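PDB 7BOR: probable enoyl-CoA hydratase/isomerase from Pseudomonas aeruginosa, which binds coenzyme A and may act as a delta(3)-delta(2)-enoyl-CoA isomerase. Local coordinates for residues 15-18 with 19-23; 67-71 with 72-76. All coordinates share one frame; numbering follows the deposited sequence.

Interaction 1: 15-18 with 19-23. With COA (coenzyme A), chain C.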
ATOM      1  N   THR A  15       9.929  11.342   2.492  1.00 42.40           N
ATOM      2  CA  THR A  15       8.722  11.305   1.686  1.00 49.77           C
ATOM      3  C   THR A  15       8.965  10.559   0.378  1.00 48.89           C
ATOM      4  O   THR A  15       9.774  11.003  -0.449  1.00 46.38           O
ATOM      5  CB  THR A  15       8.241  12.725   1.393  1.00 43.69           C
ATOM      6  OG1 THR A  15       7.884  13.364   2.620  1.00 48.36           O
ATOM      7  CG2 THR A  15       7.037  12.694   0.464  1.00 42.58           C
ATOM      8  N   LEU A  16       8.237   9.444   0.181  1.00 46.00           N
ATOM      9  CA  LEU A  16       8.222   8.704  -1.086  1.00 39.41           C
ATOM     10  C   LEU A  16       7.011   9.157  -1.902  1.00 40.99           C
ATOM     11  O   LEU A  16       5.861   8.926  -1.509  1.00 33.97           O
ATOM     12  CB  LEU A  16       8.191   7.207  -0.838  1.00 38.90           C
ATOM     13  CG  LEU A  16       9.255   6.678   0.119  1.00 45.39           C
ATOM     14  CD1 LEU A  16       9.106   5.172   0.334  1.00 45.30           C
ATOM     15  CD2 LEU A  16      10.657   7.033  -0.371  1.00 48.58           C
ATOM     16  N   ARG A  17       7.263   9.804  -3.032  1.00 35.46           N
ATOM     17  CA  ARG A  17       6.221  10.438  -3.822  1.00 39.84           C
ATOM     18  C   ARG A  17       6.167   9.751  -5.186  1.00 44.62           C
ATOM     19  O   ARG A  17       7.016   9.986  -6.044  1.00 44.88           O
ATOM     20  CB  ARG A  17       6.480  11.946  -3.948  1.00 46.54           C
ATOM     21  CG  ARG A  17       5.719  12.690  -5.109  1.00 49.85           C
ATOM     22  CD  ARG A  17       4.575  13.610  -4.624  1.00 52.55           C
ATOM     23  NE  ARG A  17       4.034  14.520  -5.656  1.00 54.99           N
ATOM     24  CZ  ARG A  17       3.419  14.131  -6.787  1.00 54.52           C
ATOM     25  NH1 ARG A  17       3.288  12.845  -7.082  1.00 52.84           N
ATOM     26  NH2 ARG A  17       2.934  15.029  -7.646  1.00 54.60           N
ATOM     27  N   LEU A  18       5.147   8.923  -5.393  1.00 40.23           N
ATOM     28  CA  LEU A  18       4.886   8.302  -6.687  1.00 40.98           C
ATOM     29  C   LEU A  18       4.657   9.358  -7.761  1.00 43.66           C
ATOM     30  O   LEU A  18       3.730  10.165  -7.664  1.00 39.18           O
ATOM     31  CB  LEU A  18       3.658   7.390  -6.552  1.00 39.66           C
ATOM     32  CG  LEU A  18       3.846   5.975  -5.963  1.00 43.90           C
ATOM     33  CD1 LEU A  18       4.691   5.878  -4.722  1.00 42.28           C
ATOM     34  CD2 LEU A  18       2.478   5.284  -5.702  1.00 40.97           C
ATOM     35  N   ASP A  19       5.485   9.355  -8.803  1.00 48.59           N
ATOM     36  CA  ASP A  19       5.382  10.373  -9.859  1.00 47.60           C
ATOM     37  C   ASP A  19       5.344   9.702 -11.237  1.00 50.15           C
ATOM     38  O   ASP A  19       6.349   9.670 -11.954  1.00 50.84           O
ATOM     39  CB  ASP A  19       6.542  11.411  -9.761  1.00 53.19           C
ATOM     40  CG  ASP A  19       6.169  12.791 -10.372  1.00 60.26           C
ATOM     41  OD1 ASP A  19       5.061  12.951 -10.948  1.00 54.64           O
ATOM     42  OD2 ASP A  19       6.997  13.725 -10.249  1.00 67.95           O
ATOM     43  N   ARG A  20       4.163   9.215 -11.617  1.00 41.78           N
ATOM     44  CA  ARG A  20       3.930   8.566 -12.912  1.00 46.68           C
ATOM     45  C   ARG A  20       2.478   8.866 -13.294  1.00 45.05           C
ATOM     46  O   ARG A  20       1.652   7.978 -13.481  1.00 48.15           O
ATOM     47  CB  ARG A  20       4.234   7.080 -12.851  1.00 48.66           C
ATOM     48  CG  ARG A  20       4.144   6.327 -14.201  1.00 44.03           C
ATOM     49  CD  ARG A  20       4.680   4.915 -14.077  1.00 41.21           C
ATOM     50  NE  ARG A  20       4.731   4.221 -15.377  1.00 44.75           N
ATOM     51  CZ  ARG A  20       4.110   3.080 -15.674  1.00 47.05           C
ATOM     52  NH1 ARG A  20       3.388   2.442 -14.761  1.00 38.03           N
ATOM     53  NH2 ARG A  20       4.223   2.556 -16.891  1.00 42.31           N
ATOM     54  N   GLN A  21       2.151  10.151 -13.421  1.00 42.80           N
ATOM     55  CA  GLN A  21       0.753  10.568 -13.468  1.00 43.85           C
ATOM     56  C   GLN A  21       0.066  10.082 -14.735  1.00 47.36           C
ATOM     57  O   GLN A  21      -1.098   9.680 -14.695  1.00 47.84           O
ATOM     58  CB  GLN A  21       0.668  12.094 -13.329  1.00 49.11           C
ATOM     59  CG  GLN A  21       1.395  12.660 -12.070  1.00 53.19           C
ATOM     60  CD  GLN A  21       0.862  12.082 -10.747  1.00 56.38           C
ATOM     61  OE1 GLN A  21       1.646  11.629  -9.884  1.00 54.10           O
ATOM     62  NE2 GLN A  21      -0.483  12.097 -10.581  1.00 49.71           N
ATOM     63  N   ASP A  22       0.772  10.080 -15.863  1.00 46.56           N
ATOM     64  CA  ASP A  22       0.207   9.566 -17.107  1.00 45.48           C
ATOM     65  C   ASP A  22      -0.317   8.136 -16.980  1.00 44.62           C
ATOM     66  O   ASP A  22      -1.187   7.742 -17.761  1.00 48.55           O
ATOM     67  CB  ASP A  22       1.280   9.658 -18.213  1.00 47.73           C
ATOM     68  CG  ASP A  22       2.717   9.277 -17.694  1.00 60.26           C
ATOM     69  OD1 ASP A  22       3.132   9.736 -16.581  1.00 58.52           O
ATOM     70  OD2 ASP A  22       3.428   8.510 -18.392  1.00 60.57           O
ATOM     71  N   LYS A  23       0.194   7.347 -16.039  1.00 46.77           N
ATOM     72  CA  LYS A  23      -0.257   5.974 -15.865  1.00 45.61           C
ATOM     73  C   LYS A  23      -0.976   5.780 -14.533  1.00 42.70           C
ATOM     74  O   LYS A  23      -1.034   4.673 -14.009  1.00 41.34           O
ATOM     75  CB  LYS A  23       0.921   5.008 -15.987  1.00 44.82           C
ATOM     76  CG  LYS A  23       1.531   4.926 -17.404  1.00 51.46           C
ATOM     77  CD  LYS A  23       0.435   4.757 -18.463  1.00 54.15           C
ATOM     78  CE  LYS A  23       0.975   4.620 -19.899  1.00 59.50           C
ATOM     79  NZ  LYS A  23       1.501   3.263 -20.178  1.00 58.84           N
TER
HETATM   80  N1A COA C 301      -1.358  -0.756 -15.304  1.00 39.74           N
HETATM   81  C2A COA C 301      -0.970  -0.347 -16.544  1.00 46.38           C
HETATM   82  N3A COA C 301      -1.467   0.796 -17.106  1.00 42.56           N
HETATM   83  C4A COA C 301      -2.339   1.505 -16.370  1.00 50.01           C
HETATM   84  C5A COA C 301      -2.734   1.122 -15.139  1.00 47.55           C
HETATM   85  C6A COA C 301      -2.230  -0.043 -14.599  1.00 40.25           C
HETATM   86  N6A COA C 301      -2.532  -0.605 -13.274  1.00 38.35           N
HETATM   87  N7A COA C 301      -3.624   2.031 -14.651  1.00 46.91           N
HETATM   88  C8A COA C 301      -3.802   2.995 -15.581  1.00 52.42           C
HETATM   89  N9A COA C 301      -3.024   2.626 -16.592  1.00 50.98           N
HETATM   90  C1B COA C 301      -2.946   3.514 -17.771  1.00 54.33           C
HETATM   91  C2B COA C 301      -4.130   3.300 -18.849  1.00 56.91           C
HETATM   92  O2B COA C 301      -3.859   2.040 -19.583  1.00 53.67           O
HETATM   93  C3B COA C 301      -4.002   4.401 -19.534  1.00 58.38           C
HETATM   94  O3B COA C 301      -2.828   4.319 -20.446  1.00 60.63           O
HETATM   95  P3B COA C 301      -2.692   5.245 -21.773  1.00 68.58           P
HETATM   96  O7A COA C 301      -3.155   6.664 -21.507  1.00 68.59           O
HETATM   97  O8A COA C 301      -3.530   4.602 -22.844  1.00 60.32           O
HETATM   98  O9A COA C 301      -1.237   5.283 -22.135  1.00 66.88           O
HETATM   99  C4B COA C 301      -3.649   5.530 -18.534  1.00 53.87           C
HETATM  100  O4B COA C 301      -2.916   4.776 -17.405  1.00 56.24           O
HETATM  101  C5B COA C 301      -4.764   6.221 -18.006  1.00 53.87           C
HETATM  102  O5B COA C 301      -5.473   5.271 -17.277  1.00 53.17           O
HETATM  103  P1A COA C 301      -7.103   5.245 -17.399  1.00 56.63           P
HETATM  104  O1A COA C 301      -7.679   3.918 -16.948  1.00 55.96           O
HETATM  105  O2A COA C 301      -7.612   5.547 -18.790  1.00 58.78           O
HETATM  106  O3A COA C 301      -7.588   6.480 -16.421  1.00 57.37           O
HETATM  107  P2A COA C 301      -9.053   6.323 -15.678  1.00 55.48           P
HETATM  108  O4A COA C 301      -9.348   7.654 -14.993  1.00 51.06           O
HETATM  109  O5A COA C 301     -10.004   5.932 -16.769  1.00 54.72           O
HETATM  110  O6A COA C 301      -9.048   5.054 -14.603  1.00 46.27           O
HETATM  111  CBP COA C 301      -8.341   3.739 -12.728  1.00 47.46           C
HETATM  112  CCP COA C 301      -8.337   5.178 -13.360  1.00 49.84           C
HETATM  113  CDP COA C 301      -7.226   3.653 -11.625  1.00 40.58           C
HETATM  114  CEP COA C 301      -9.720   3.431 -12.094  1.00 42.18           C
HETATM  115  CAP COA C 301      -8.087   2.803 -13.953  1.00 46.66           C
HETATM  116  OAP COA C 301      -6.920   3.246 -14.577  1.00 44.37           O
HETATM  117  C9P COA C 301      -7.866   1.343 -13.559  1.00 50.46           C
HETATM  118  O9P COA C 301      -8.763   0.630 -13.216  1.00 50.98           O
HETATM  119  N8P COA C 301      -6.470   0.867 -13.661  1.00 47.67           N
HETATM  120  C7P COA C 301      -6.095  -0.504 -13.308  1.00 46.83           C
HETATM  121  C6P COA C 301      -6.430  -0.812 -11.818  1.00 41.58           C
HETATM  122  C5P COA C 301      -5.954  -2.281 -11.578  1.00 40.81           C
HETATM  123  O5P COA C 301      -6.552  -3.215 -11.987  1.00 38.19           O
HETATM  124  N4P COA C 301      -4.734  -2.469 -10.814  1.00 39.72           N
HETATM  125  C3P COA C 301      -4.225  -3.803 -10.610  1.00 44.58           C
HETATM  126  C2P COA C 301      -4.977  -4.493  -9.502  1.00 43.39           C
HETATM  127  S1P COA C 301      -4.173  -6.108  -9.389  1.00 57.94           S

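Interaction 2: 67-71 with 72-76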
ATOM      1  N   LEU A  67       0.789  -4.411 -17.519  1.00 42.04           N
ATOM      2  CA  LEU A  67       1.747  -4.875 -18.520  1.00 49.63           C
ATOM      3  C   LEU A  67       2.849  -5.696 -17.886  1.00 49.10           C
ATOM      4  O   LEU A  67       3.224  -6.755 -18.399  1.00 50.31           O
ATOM      5  CB  LEU A  67       2.369  -3.689 -19.257  1.00 50.56           C
ATOM      6  CG  LEU A  67       1.548  -3.091 -20.394  1.00 50.65           C
ATOM      7  CD1 LEU A  67       2.451  -2.220 -21.243  1.00 53.25           C
ATOM      8  CD2 LEU A  67       0.942  -4.178 -21.230  1.00 55.91           C
ATOM      9  N   ASP A  68       3.408  -5.201 -16.776  1.00 43.85           N
ATOM     10  CA  ASP A  68       4.395  -5.985 -16.058  1.00 47.29           C
ATOM     11  C   ASP A  68       3.822  -7.339 -15.676  1.00 47.28           C
ATOM     12  O   ASP A  68       4.501  -8.364 -15.802  1.00 44.78           O
ATOM     13  CB  ASP A  68       4.873  -5.231 -14.822  1.00 44.98           C
ATOM     14  CG  ASP A  68       5.862  -4.131 -15.158  1.00 51.14           C
ATOM     15  OD1 ASP A  68       5.672  -3.427 -16.195  1.00 53.58           O
ATOM     16  OD2 ASP A  68       6.807  -3.957 -14.355  1.00 46.45           O
ATOM     17  N   PHE A  69       2.561  -7.360 -15.234  1.00 42.37           N
ATOM     18  CA  PHE A  69       1.928  -8.614 -14.834  1.00 48.36           C
ATOM     19  C   PHE A  69       1.801  -9.571 -16.011  1.00 46.90           C
ATOM     20  O   PHE A  69       1.967 -10.788 -15.852  1.00 46.26           O
ATOM     21  CB  PHE A  69       0.538  -8.351 -14.242  1.00 39.41           C
ATOM     22  CG  PHE A  69       0.526  -8.231 -12.757  1.00 44.47           C
ATOM     23  CD1 PHE A  69       1.685  -8.462 -12.013  1.00 40.31           C
ATOM     24  CD2 PHE A  69      -0.637  -7.898 -12.090  1.00 42.20           C
ATOM     25  CE1 PHE A  69       1.687  -8.378 -10.637  1.00 45.51           C
ATOM     26  CE2 PHE A  69      -0.638  -7.784 -10.717  1.00 36.53           C
ATOM     27  CZ  PHE A  69       0.523  -8.035  -9.988  1.00 39.97           C
ATOM     28  N   LEU A  70       1.501  -9.034 -17.181  1.00 41.77           N
ATOM     29  CA  LEU A  70       1.248  -9.837 -18.368  1.00 46.04           C
ATOM     30  C   LEU A  70       2.546 -10.310 -19.014  1.00 50.16           C
ATOM     31  O   LEU A  70       2.639 -11.469 -19.417  1.00 49.82           O
ATOM     32  CB  LEU A  70       0.430  -9.021 -19.364  1.00 37.69           C
ATOM     33  CG  LEU A  70      -1.066  -8.953 -19.043  1.00 48.08           C
ATOM     34  CD1 LEU A  70      -1.748  -7.829 -19.839  1.00 44.47           C
ATOM     35  CD2 LEU A  70      -1.758 -10.309 -19.298  1.00 41.90           C
ATOM     36  N   GLU A  71       3.552  -9.433 -19.120  0.84 48.57           N
ATOM     37  CA  GLU A  71       4.771  -9.756 -19.851  0.84 51.90           C
ATOM     38  C   GLU A  71       5.719 -10.610 -19.032  0.84 59.11           C
ATOM     39  O   GLU A  71       6.448 -11.438 -19.595  0.84 67.49           O
ATOM     40  CB  GLU A  71       5.522  -8.495 -20.270  0.84 51.67           C
ATOM     41  CG  GLU A  71       4.912  -7.756 -21.430  0.84 56.19           C
ATOM     42  CD  GLU A  71       5.672  -6.491 -21.760  0.84 57.31           C
ATOM     43  OE1 GLU A  71       6.718  -6.232 -21.107  0.84 59.00           O
ATOM     44  OE2 GLU A  71       5.229  -5.775 -22.678  0.84 59.66           O
ATOM     45  N   GLN A  72       5.731 -10.426 -17.720  1.00 56.84           N
ATOM     46  CA  GLN A  72       6.714 -11.070 -16.845  1.00 60.62           C
ATOM     47  C   GLN A  72       6.060 -11.338 -15.514  1.00 57.71           C
ATOM     48  O   GLN A  72       6.295 -10.614 -14.516  1.00 60.84           O
ATOM     49  CB  GLN A  72       7.970 -10.201 -16.724  1.00 59.11           C
ATOM     50  CG  GLN A  72       9.025 -10.641 -15.711  1.00 59.87           C
ATOM     51  CD  GLN A  72      10.294  -9.785 -15.807  1.00 58.35           C
ATOM     52  OE1 GLN A  72      10.549  -9.155 -16.847  1.00 67.40           O
ATOM     53  NE2 GLN A  72      11.088  -9.753 -14.736  1.00 48.01           N
ATOM     54  N   PRO A  73       5.214 -12.359 -15.405  1.00 56.71           N
ATOM     55  CA  PRO A  73       4.526 -12.669 -14.146  1.00 51.50           C
ATOM     56  C   PRO A  73       5.527 -12.927 -13.025  1.00 57.76           C
ATOM     57  O   PRO A  73       6.250 -13.936 -13.048  1.00 54.81           O
ATOM     58  CB  PRO A  73       3.712 -13.931 -14.459  1.00 57.99           C
ATOM     59  CG  PRO A  73       3.629 -13.996 -15.950  1.00 54.97           C
ATOM     60  CD  PRO A  73       4.893 -13.354 -16.462  1.00 56.27           C
ATOM     61  N   PRO A  74       5.557 -12.058 -12.013  0.99 54.68           N
ATOM     62  CA  PRO A  74       6.495 -12.250 -10.910  0.99 52.46           C
ATOM     63  C   PRO A  74       6.033 -13.355  -9.971  0.99 57.67           C
ATOM     64  O   PRO A  74       4.832 -13.523  -9.722  0.99 56.88           O
ATOM     65  CB  PRO A  74       6.491 -10.883 -10.207  0.99 53.67           C
ATOM     66  CG  PRO A  74       5.078 -10.402 -10.366  0.99 55.92           C
ATOM     67  CD  PRO A  74       4.596 -10.966 -11.723  0.99 55.93           C
ATOM     68  N   SER A  75       7.013 -14.143  -9.491  0.82 52.43           N
ATOM     69  CA  SER A  75       6.884 -14.844  -8.217  0.82 50.21           C
ATOM     70  C   SER A  75       6.876 -13.806  -7.103  0.82 51.51           C
ATOM     71  O   SER A  75       7.860 -13.077  -6.937  0.82 48.82           O
ATOM     72  CB  SER A  75       8.042 -15.814  -7.999  0.82 51.53           C
ATOM     73  OG  SER A  75       8.204 -16.131  -6.613  0.82 51.53           O
ATOM     74  N   LEU A  76       5.774 -13.718  -6.350  1.00 45.47           N
ATOM     75  CA  LEU A  76       5.654 -12.616  -5.410  1.00 44.61           C
ATOM     76  C   LEU A  76       6.806 -12.616  -4.415  1.00 46.75           C
ATOM     77  O   LEU A  76       7.417 -11.572  -4.190  1.00 52.70           O
ATOM     78  CB  LEU A  76       4.301 -12.657  -4.699  1.00 48.98           C
ATOM     79  CG  LEU A  76       3.362 -11.574  -5.230  1.00 44.82           C
ATOM     80  CD1 LEU A  76       3.190 -11.760  -6.746  1.00 46.23           C
ATOM     81  CD2 LEU A  76       2.014 -11.589  -4.532  1.00 45.38           C
TER

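Interaction 1: 15-18 with 19-23
Arg17 and Gln21 meet where strand 13-18 runs out into a loop, and the contact is mostly polar. The amide end of Gln21 arrives at the edge of the Arg17 guanidinium, the two planes standing 82° apart. A bend in the arginine chain at chi2 (108°) carries the guanidinium forward along the strand, so that Arg17 NH1 lies 2.8 Å from Leu18 O. Charge adds a looser element: Arg17 NH1 and Asp19 OD1 are 4.3 Å apart, with the oxygen well out of the guanidinium plane, while Asp19 OD2 makes its salt bridge to Arg6 on strand 5-9. Beyond the strand, the short 3-10 turn is closed by a backbone hydrogen bond of 3.0 Å from Lys23 N to Arg20 O. Here Lys23 CG rests 3.5 Å above the plane of the Arg20 guanidinium, whose NH1 forms a salt bridge with Asp65 and a hydrogen bond to Ala26 O. Lys23 then runs beside the coenzyme: its CD is 3.5 Å from ribose O4B. Lys23 CE comes closest, 3.2 Å from O9A of the 3'-phosphate, and NZ stands 3.9 Å from that oxygen, a distance at which charge attraction is probable without a direct hydrogen bond being evident.

Interaction 2: 67-71 with 72-76
Phe69 and Pro74 form the close-packed side of this helix end. CG and CD of Pro74 approach the phenyl ring obliquely, with Pro74 CD 3.9 Å from Phe69 CD1 and Pro74 CG 4.0 Å from Phe69 CE1. The long axes of the two side chains cross at about a right angle. Leu233 of helix 200-233 touches both rings, and Leu242 of helix 236-245 adds to the apolar surroundings of Phe69, whose side chain also comes near coenzyme A. Helix 66-71, the short helix following the CoA-binding loop of this crotonase fold, makes its last turn with a hydrogen bond of 3.1 Å from Gln72 N to Asp68 O, with 149° at the hydrogen. Gln72 is the first residue to leave helical geometry, and the next nitrogen, that of Pro73, has no hydrogen to continue the pattern to Phe69 O; that oxygen lies 3.6 Å from Pro73 CG. The other side is exposed. Glu71 reaches outward, its chain extended (chi2 178°). Gln72 has CG anti to the backbone N (chi1 173°), carrying the amide away from the helix, a pose that contact with a crystal neighbour may influence; both contribute chiefly through CB and the backbone.

How the interactions relate
Both contacts are local and lie near the protein surface, yet they share no element: interaction 1 joins the end of strand 13-18 to the loop before helix 29-44, whereas interaction 2 ends helix 66-71 on the way to helix 80-90. Their centres are about 20 Å apart. Chemistry follows place. The stretch 15-23 is polar and charged, and its far end, Asp22 and Lys23, borders the ribose and 3'-phosphate of coenzyme A; in 67-76 a buried phenyl ring and two prolines pack toward the C-terminal helices. Asp65, a CoA-binding residue and the partner of Arg20, connects them, since it also accepts a hydrogen bond from Asp68 N through OD1.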